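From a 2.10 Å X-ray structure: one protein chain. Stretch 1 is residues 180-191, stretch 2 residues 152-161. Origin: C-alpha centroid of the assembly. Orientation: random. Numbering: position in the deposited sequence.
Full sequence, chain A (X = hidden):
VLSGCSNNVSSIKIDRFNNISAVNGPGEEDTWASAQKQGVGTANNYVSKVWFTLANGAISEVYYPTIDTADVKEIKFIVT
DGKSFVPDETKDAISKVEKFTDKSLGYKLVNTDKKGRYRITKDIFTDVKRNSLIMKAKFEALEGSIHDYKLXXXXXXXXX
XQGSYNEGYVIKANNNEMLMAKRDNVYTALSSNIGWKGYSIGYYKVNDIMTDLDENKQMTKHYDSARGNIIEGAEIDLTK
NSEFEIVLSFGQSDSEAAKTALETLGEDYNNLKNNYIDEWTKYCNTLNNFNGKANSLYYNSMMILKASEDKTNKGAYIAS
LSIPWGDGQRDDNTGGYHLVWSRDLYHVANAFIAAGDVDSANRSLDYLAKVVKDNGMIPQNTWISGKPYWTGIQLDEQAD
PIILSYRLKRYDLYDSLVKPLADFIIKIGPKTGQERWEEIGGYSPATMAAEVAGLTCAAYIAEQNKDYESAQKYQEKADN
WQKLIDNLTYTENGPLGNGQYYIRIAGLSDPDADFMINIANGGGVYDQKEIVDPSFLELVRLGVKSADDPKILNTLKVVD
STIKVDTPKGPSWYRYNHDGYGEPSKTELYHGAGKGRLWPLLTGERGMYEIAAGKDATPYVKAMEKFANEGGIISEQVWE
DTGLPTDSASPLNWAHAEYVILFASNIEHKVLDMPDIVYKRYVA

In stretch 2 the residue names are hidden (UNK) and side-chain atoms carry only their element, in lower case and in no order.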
ATOM      1  N   MET A 180      18.658  10.939 -19.694  1.00 33.09           N
ATOM      2  CA  MET A 180      18.923   9.619 -19.141  1.00 33.88           C
ATOM      3  C   MET A 180      19.364   9.653 -17.682  1.00 34.45           C
ATOM      4  O   MET A 180      19.931  10.640 -17.212  1.00 33.91           O
ATOM      5  CB  MET A 180      20.009   8.920 -19.963  1.00 33.99           C
ATOM      6  CG  MET A 180      19.804   8.992 -21.468  1.00 34.30           C
ATOM      7  SD  MET A 180      18.298   8.171 -22.007  1.00 33.67           S
ATOM      8  CE  MET A 180      18.757   6.463 -21.706  1.00 34.42           C
ATOM      9  N   ALA A 181      19.106   8.555 -16.977  1.00 35.02           N
ATOM     10  CA  ALA A 181      19.490   8.414 -15.578  1.00 35.39           C
ATOM     11  C   ALA A 181      19.826   6.950 -15.349  1.00 36.29           C
ATOM     12  O   ALA A 181      19.194   6.065 -15.928  1.00 35.00           O
ATOM     13  CB  ALA A 181      18.349   8.843 -14.664  1.00 34.86           C
ATOM     14  N   LYS A 182      20.826   6.687 -14.516  1.00 37.29           N
ATOM     15  CA  LYS A 182      21.203   5.310 -14.255  1.00 39.45           C
ATOM     16  C   LYS A 182      21.854   5.101 -12.898  1.00 40.39           C
ATOM     17  O   LYS A 182      22.338   6.039 -12.260  1.00 39.65           O
ATOM     18  CB  LYS A 182      22.137   4.804 -15.362  1.00 41.17           C
ATOM     19  CG  LYS A 182      23.461   5.549 -15.467  1.00 42.60           C
ATOM     20  CD  LYS A 182      24.611   4.768 -14.838  1.00 44.07           C
ATOM     21  CE  LYS A 182      24.963   3.541 -15.664  1.00 44.53           C
ATOM     22  NZ  LYS A 182      26.100   2.781 -15.078  1.00 43.82           N
ATOM     23  N   ARG A 183      21.831   3.849 -12.464  1.00 42.24           N
ATOM     24  CA  ARG A 183      22.427   3.423 -11.210  1.00 45.07           C
ATOM     25  C   ARG A 183      22.411   1.907 -11.295  1.00 45.85           C
ATOM     26  O   ARG A 183      21.346   1.295 -11.371  1.00 46.38           O
ATOM     27  CB  ARG A 183      21.606   3.883 -10.006  1.00 47.57           C
ATOM     28  CG  ARG A 183      22.381   3.745  -8.708  1.00 50.45           C
ATOM     29  CD  ARG A 183      21.491   3.463  -7.516  1.00 52.81           C
ATOM     30  NE  ARG A 183      22.262   2.781  -6.480  1.00 55.40           N
ATOM     31  CZ  ARG A 183      21.736   2.166  -5.426  1.00 56.89           C
ATOM     32  NH1 ARG A 183      22.532   1.574  -4.546  1.00 58.27           N
ATOM     33  NH2 ARG A 183      20.423   2.141  -5.248  1.00 56.49           N
ATOM     34  N   ASP A 184      23.593   1.307 -11.293  1.00 46.67           N
ATOM     35  CA  ASP A 184      23.711  -0.136 -11.411  1.00 48.68           C
ATOM     36  C   ASP A 184      23.114  -0.577 -12.746  1.00 48.69           C
ATOM     37  O   ASP A 184      23.404   0.011 -13.787  1.00 50.83           O
ATOM     38  CB  ASP A 184      23.002  -0.849 -10.252  1.00 50.47           C
ATOM     39  CG  ASP A 184      23.751  -0.711  -8.940  1.00 52.66           C
ATOM     40  OD1 ASP A 184      24.995  -0.848  -8.952  1.00 55.04           O
ATOM     41  OD2 ASP A 184      23.107  -0.474  -7.898  1.00 54.62           O
ATOM     42  N   ASN A 185      22.273  -1.603 -12.713  1.00 47.02           N
ATOM     43  CA  ASN A 185      21.664  -2.128 -13.929  1.00 45.20           C
ATOM     44  C   ASN A 185      20.333  -1.478 -14.304  1.00 42.78           C
ATOM     45  O   ASN A 185      19.628  -1.979 -15.179  1.00 42.76           O
ATOM     46  CB  ASN A 185      21.461  -3.632 -13.779  1.00 46.69           C
ATOM     47  CG  ASN A 185      20.611  -3.978 -12.575  1.00 48.87           C
ATOM     48  OD1 ASN A 185      20.961  -3.651 -11.439  1.00 50.75           O
ATOM     49  ND2 ASN A 185      19.481  -4.636 -12.816  1.00 51.31           N
ATOM     50  N   VAL A 186      19.984  -0.369 -13.660  1.00 39.73           N
ATOM     51  CA  VAL A 186      18.715   0.283 -13.968  1.00 37.39           C
ATOM     52  C   VAL A 186      18.866   1.626 -14.672  1.00 36.12           C
ATOM     53  O   VAL A 186      19.488   2.548 -14.148  1.00 36.89           O
ATOM     54  CB  VAL A 186      17.873   0.489 -12.689  1.00 37.76           C
ATOM     55  CG1 VAL A 186      16.547   1.152 -13.041  1.00 35.93           C
ATOM     56  CG2 VAL A 186      17.633  -0.846 -12.004  1.00 36.95           C
ATOM     57  N   TYR A 187      18.276   1.734 -15.859  1.00 34.01           N
ATOM     58  CA  TYR A 187      18.337   2.962 -16.649  1.00 33.92           C
ATOM     59  C   TYR A 187      16.944   3.511 -16.938  1.00 32.55           C
ATOM     60  O   TYR A 187      15.992   2.753 -17.131  1.00 33.85           O
ATOM     61  CB  TYR A 187      19.028   2.704 -17.996  1.00 34.14           C
ATOM     62  CG  TYR A 187      20.482   2.300 -17.919  1.00 35.87           C
ATOM     63  CD1 TYR A 187      21.491   3.187 -18.294  1.00 36.48           C
ATOM     64  CD2 TYR A 187      20.850   1.023 -17.499  1.00 36.66           C
ATOM     65  CE1 TYR A 187      22.831   2.812 -18.257  1.00 37.27           C
ATOM     66  CE2 TYR A 187      22.189   0.637 -17.457  1.00 37.40           C
ATOM     67  CZ  TYR A 187      23.173   1.535 -17.838  1.00 38.17           C
ATOM     68  OH  TYR A 187      24.494   1.152 -17.789  1.00 40.31           O
ATOM     69  N   THR A 188      16.835   4.834 -16.977  1.00 31.33           N
ATOM     70  CA  THR A 188      15.577   5.491 -17.289  1.00 29.31           C
ATOM     71  C   THR A 188      15.821   6.481 -18.421  1.00 30.10           C
ATOM     72  O   THR A 188      16.897   7.079 -18.527  1.00 29.07           O
ATOM     73  CB  THR A 188      14.996   6.261 -16.081  1.00 29.74           C
ATOM     74  OG1 THR A 188      15.798   7.419 -15.810  1.00 27.08           O
ATOM     75  CG2 THR A 188      14.956   5.361 -14.851  1.00 28.95           C
ATOM     76  N   ALA A 189      14.813   6.646 -19.268  1.00 30.24           N
ATOM     77  CA  ALA A 189      14.899   7.558 -20.397  1.00 29.23           C
ATOM     78  C   ALA A 189      13.653   8.431 -20.422  1.00 28.97           C
ATOM     79  O   ALA A 189      12.534   7.925 -20.512  1.00 30.18           O
ATOM     80  CB  ALA A 189      15.014   6.766 -21.694  1.00 29.14           C
ATOM     81  N   LEU A 190      13.850   9.742 -20.328  1.00 28.14           N
ATOM     82  CA  LEU A 190      12.744  10.689 -20.348  1.00 28.58           C
ATOM     83  C   LEU A 190      12.683  11.319 -21.741  1.00 30.07           C
ATOM     84  O   LEU A 190      13.681  11.856 -22.222  1.00 27.86           O
ATOM     85  CB  LEU A 190      12.973  11.780 -19.304  1.00 27.65           C
ATOM     86  CG  LEU A 190      11.773  12.556 -18.760  1.00 28.23           C
ATOM     87  CD1 LEU A 190      12.271  13.824 -18.098  1.00 27.04           C
ATOM     88  CD2 LEU A 190      10.812  12.903 -19.867  1.00 30.73           C
ATOM     89  N   SER A 191      11.520  11.256 -22.382  1.00 31.35           N
ATOM     90  CA  SER A 191      11.361  11.818 -23.720  1.00 32.73           C
ATOM     91  C   SER A 191      10.083  12.630 -23.883  1.00 33.57           C
ATOM     92  O   SER A 191       9.176  12.568 -23.050  1.00 34.01           O
ATOM     93  CB  SER A 191      11.390  10.702 -24.767  1.00 33.50           C
ATOM     94  OG  SER A 191      10.298   9.814 -24.596  1.00 34.83           O
ATOM     95  N   UNK A 152       8.047  24.266 -17.246  1.00 34.73           N
ATOM     96  CA  UNK A 152       9.210  23.408 -17.068  1.00 33.42           C
ATOM     97  C   UNK A 152       8.840  22.099 -16.380  1.00 31.69           C
ATOM     98  O   UNK A 152       7.963  22.060 -15.517  1.00 30.62           O
ATOM     99  c   UNK A 152       9.860  26.624 -16.390  1.00 36.98           C
ATOM    100  c   UNK A 152      10.148  27.898 -16.874  1.00 37.05           C
ATOM    101  c   UNK A 152      11.204  28.076 -17.753  1.00 38.10           C
ATOM    102  c   UNK A 152      11.683  25.723 -17.654  1.00 37.36           C
ATOM    103  c   UNK A 152      10.620  25.519 -16.771  1.00 37.14           C
ATOM    104  c   UNK A 152      11.978  26.993 -18.147  1.00 37.22           C
ATOM    105  o   UNK A 152      11.481  29.333 -18.244  1.00 38.10           O
ATOM    106  c   UNK A 152      10.290  24.133 -16.256  1.00 35.29           C
ATOM    107  N   UNK A 153       9.522  21.032 -16.779  1.00 31.09           N
ATOM    108  CA  UNK A 153       9.296  19.705 -16.225  1.00 30.48           C
ATOM    109  C   UNK A 153      10.508  19.318 -15.385  1.00 29.29           C
ATOM    110  O   UNK A 153      11.645  19.399 -15.855  1.00 29.37           O
ATOM    111  c   UNK A 153       9.107  18.691 -17.358  1.00 31.40           C
ATOM    112  c   UNK A 153       7.444  17.205 -16.252  1.00 34.46           C
ATOM    113  c   UNK A 153       8.783  17.244 -16.969  1.00 32.60           C
ATOM    114  c   UNK A 153       8.743  16.366 -18.213  1.00 32.92           C
ATOM    115  N   UNK A 154      10.265  18.902 -14.144  1.00 28.12           N
ATOM    116  CA  UNK A 154      11.344  18.501 -13.243  1.00 27.68           C
ATOM    117  C   UNK A 154      11.209  17.029 -12.881  1.00 27.63           C
ATOM    118  O   UNK A 154      10.276  16.631 -12.186  1.00 28.33           O
ATOM    119  c   UNK A 154      11.322  19.356 -11.982  1.00 26.51           C
ATOM    120  N   UNK A 155      12.147  16.227 -13.372  1.00 28.25           N
ATOM    121  CA  UNK A 155      12.168  14.793 -13.126  1.00 28.85           C
ATOM    122  C   UNK A 155      13.221  14.472 -12.070  1.00 30.05           C
ATOM    123  O   UNK A 155      14.394  14.795 -12.247  1.00 31.31           O
ATOM    124  c   UNK A 155      12.493  14.057 -14.431  1.00 27.98           C
ATOM    125  c   UNK A 155      14.403  10.761 -14.651  1.00 28.39           C
ATOM    126  c   UNK A 155      14.060  12.104 -14.788  1.00 27.75           C
ATOM    127  c   UNK A 155      12.357  10.372 -13.452  1.00 27.42           C
ATOM    128  c   UNK A 155      12.022  11.717 -13.596  1.00 28.48           C
ATOM    129  c   UNK A 155      13.546   9.902 -13.981  1.00 26.75           C
ATOM    130  o   UNK A 155      13.876   8.574 -13.850  1.00 26.72           O
ATOM    131  c   UNK A 155      12.864  12.601 -14.265  1.00 28.11           C
ATOM    132  N   UNK A 156      12.807  13.834 -10.977  1.00 29.38           N
ATOM    133  CA  UNK A 156      13.745  13.484  -9.913  1.00 28.42           C
ATOM    134  C   UNK A 156      13.955  11.978  -9.801  1.00 28.20           C
ATOM    135  O   UNK A 156      13.161  11.271  -9.182  1.00 27.46           O
ATOM    136  c   UNK A 156      13.256  14.024  -8.571  1.00 28.85           C
ATOM    137  c   UNK A 156      14.261  13.804  -7.461  1.00 29.18           C
ATOM    138  o   UNK A 156      13.974  14.208  -6.321  1.00 33.25           O
ATOM    139  o   UNK A 156      15.341  13.230  -7.725  1.00 28.66           O
ATOM    140  N   UNK A 157      15.037  11.465 -10.396  1.00 27.87           N
ATOM    141  CA  UNK A 157      15.281  10.028 -10.316  1.00 28.03           C
ATOM    142  C   UNK A 157      15.916   9.583  -9.002  1.00 28.40           C
ATOM    143  O   UNK A 157      16.842  10.222  -8.495  1.00 28.37           O
ATOM    144  c   UNK A 157      16.192   9.775 -11.509  1.00 28.30           C
ATOM    145  c   UNK A 157      15.993  12.110 -11.316  1.00 28.00           C
ATOM    146  c   UNK A 157      17.017  11.017 -11.548  1.00 28.43           C
ATOM    147  N   UNK A 158      15.389   8.492  -8.451  1.00 26.72           N
ATOM    148  CA  UNK A 158      15.908   7.888  -7.226  1.00 26.79           C
ATOM    149  C   UNK A 158      16.044   6.413  -7.559  1.00 26.55           C
ATOM    150  O   UNK A 158      15.398   5.565  -6.944  1.00 26.32           O
ATOM    151  c   UNK A 158      14.684  10.893  -3.829  1.00 25.45           C
ATOM    152  c   UNK A 158      15.401  10.596  -5.881  1.00 26.40           C
ATOM    153  c   UNK A 158      14.979   9.396  -5.416  1.00 26.09           C
ATOM    154  n   UNK A 158      14.538   9.616  -4.130  1.00 24.46           N
ATOM    155  c   UNK A 158      14.931   8.049  -6.063  1.00 26.33           C
ATOM    156  n   UNK A 158      15.206  11.511  -4.875  1.00 25.12           N
ATOM    157  N   UNK A 159      16.883   6.121  -8.544  1.00 24.77           N
ATOM    158  CA  UNK A 159      17.076   4.757  -9.007  1.00 26.38           C
ATOM    159  C   UNK A 159      17.473   3.773  -7.919  1.00 26.11           C
ATOM    160  O   UNK A 159      18.343   4.047  -7.085  1.00 25.92           O
ATOM    161  c   UNK A 159      18.670   5.958 -12.315  1.00 32.14           C
ATOM    162  c   UNK A 159      18.203   3.317 -10.745  1.00 26.52           C
ATOM    163  c   UNK A 159      17.643   5.709 -11.244  1.00 29.21           C
ATOM    164  c   UNK A 159      18.096   4.728 -10.160  1.00 28.42           C
ATOM    165  N   UNK A 160      16.812   2.622  -7.941  1.00 26.06           N
ATOM    166  CA  UNK A 160      17.036   1.561  -6.972  1.00 26.25           C
ATOM    167  C   UNK A 160      16.898   2.011  -5.520  1.00 25.82           C
ATOM    168  O   UNK A 160      17.780   1.785  -4.696  1.00 24.70           O
ATOM    169  c   UNK A 160      19.344  -2.308  -9.066  1.00 37.40           C
ATOM    170  c   UNK A 160      18.395  -0.107  -8.333  1.00 31.37           C
ATOM    171  c   UNK A 160      19.543  -1.094  -8.181  1.00 33.79           C
ATOM    172  c   UNK A 160      18.395   0.900  -7.196  1.00 27.58           C
ATOM    173  n   UNK A 160      20.370  -3.355  -8.796  1.00 38.63           N
ATOM    174  N   UNK A 161      15.773   2.658  -5.230  1.00 24.61           N
ATOM    175  CA  UNK A 161      15.441   3.121  -3.882  1.00 25.90           C
ATOM    176  C   UNK A 161      16.373   4.107  -3.187  1.00 25.99           C
ATOM    177  O   UNK A 161      16.471   4.094  -1.962  1.00 25.71           O
ATOM    178  n   UNK A 161      12.934   1.437  -3.510  1.00 19.16           N
ATOM    179  o   UNK A 161      14.464  -0.163  -3.858  1.00 29.93           O
ATOM    180  c   UNK A 161      15.237   1.914  -2.964  1.00 23.84           C
ATOM    181  c   UNK A 161      14.173   0.970  -3.481  1.00 24.42           C
TER

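Position 152 carries one carbon leading to a six-carbon ring that bears a single oxygen, and it lies beyond the reach of stretch 1; the phenol identifies Tyr-152. At position 153 there are four carbons, forked at the second, and one branch tip comes within 4.3 Å of Leu-190 CD1. This is Leu-153, with CD2 as the atom in contact. Position 154 has a lone carbon pointing away from the hairpin, which makes it Ala-154.

Position 155 again shows a carbon followed by a six-carbon ring with one oxygen. Its CB packs 3.7 Å from Leu-190 CD1, and its oxygen lies 3.0 Å from Thr-188 OG1, so it is Tyr-155. Tyr-155 OH and Thr-188 OG1 form a hydrogen bond in which either hydroxyl could be the donor; OG1 sits at the ring edge, near its plane, as a partner of a phenol oxygen should.

Two carbons, the second carrying two oxygens, mark position 156 as a carboxylate too short for glutamate: Asp-156, out of reach of stretch 1. At 157 three carbons close a ring onto the backbone nitrogen, and the CB lies 3.9 Å from Ala-181 CB; this is Pro-157. Position 158 bears one carbon and a five-membered ring of three carbons and two nitrogens; its CA-to-CB bond points away from stretch 1, and the side chain makes no contact with it. It is His-158, whose NE2 makes a weak hydrogen bond of 3.3 Å to Asp-156 OD1.

The four carbons of position 159 fork at the first, one arm being two carbons long, and they press against Ala-181, Arg-183 and Val-186. The pattern is that of Ile-159: CD1 reaches Ala-181 CB at 3.7 Å, while CG2 meets Val-186 CB at 3.4 Å. Position 160 extends four carbons in a row to a terminal nitrogen, 2.7 Å from Asn-185 OD1. It is Lys-160, and its NZ donates a hydrogen bond to that oxygen. Position 161, with two carbons, the second bearing one oxygen and one nitrogen, is Asn-161, which makes no contact with stretch 1.

Stretch 1 is a β-hairpin closed by a type II' turn from Arg-183 to Val-186, and its inward side chains pack on stretch 2. Strands 186-191 and 152-157 run nearly antiparallel, their axes 10.2 Å apart at closest approach, so side chains fill the gap. Ile-159 and Leu-190 supply apolar packing, with the hydroxyl pair between Tyr-155 and Thr-188 satisfied inside it. Near the turn, Lys-160 binds Asn-185, and Arg-183 NH2 adds a weak hydrogen bond to Ile-159 O at 3.4 Å.

Stretch 2 (152-161) YLAYDPHIKN
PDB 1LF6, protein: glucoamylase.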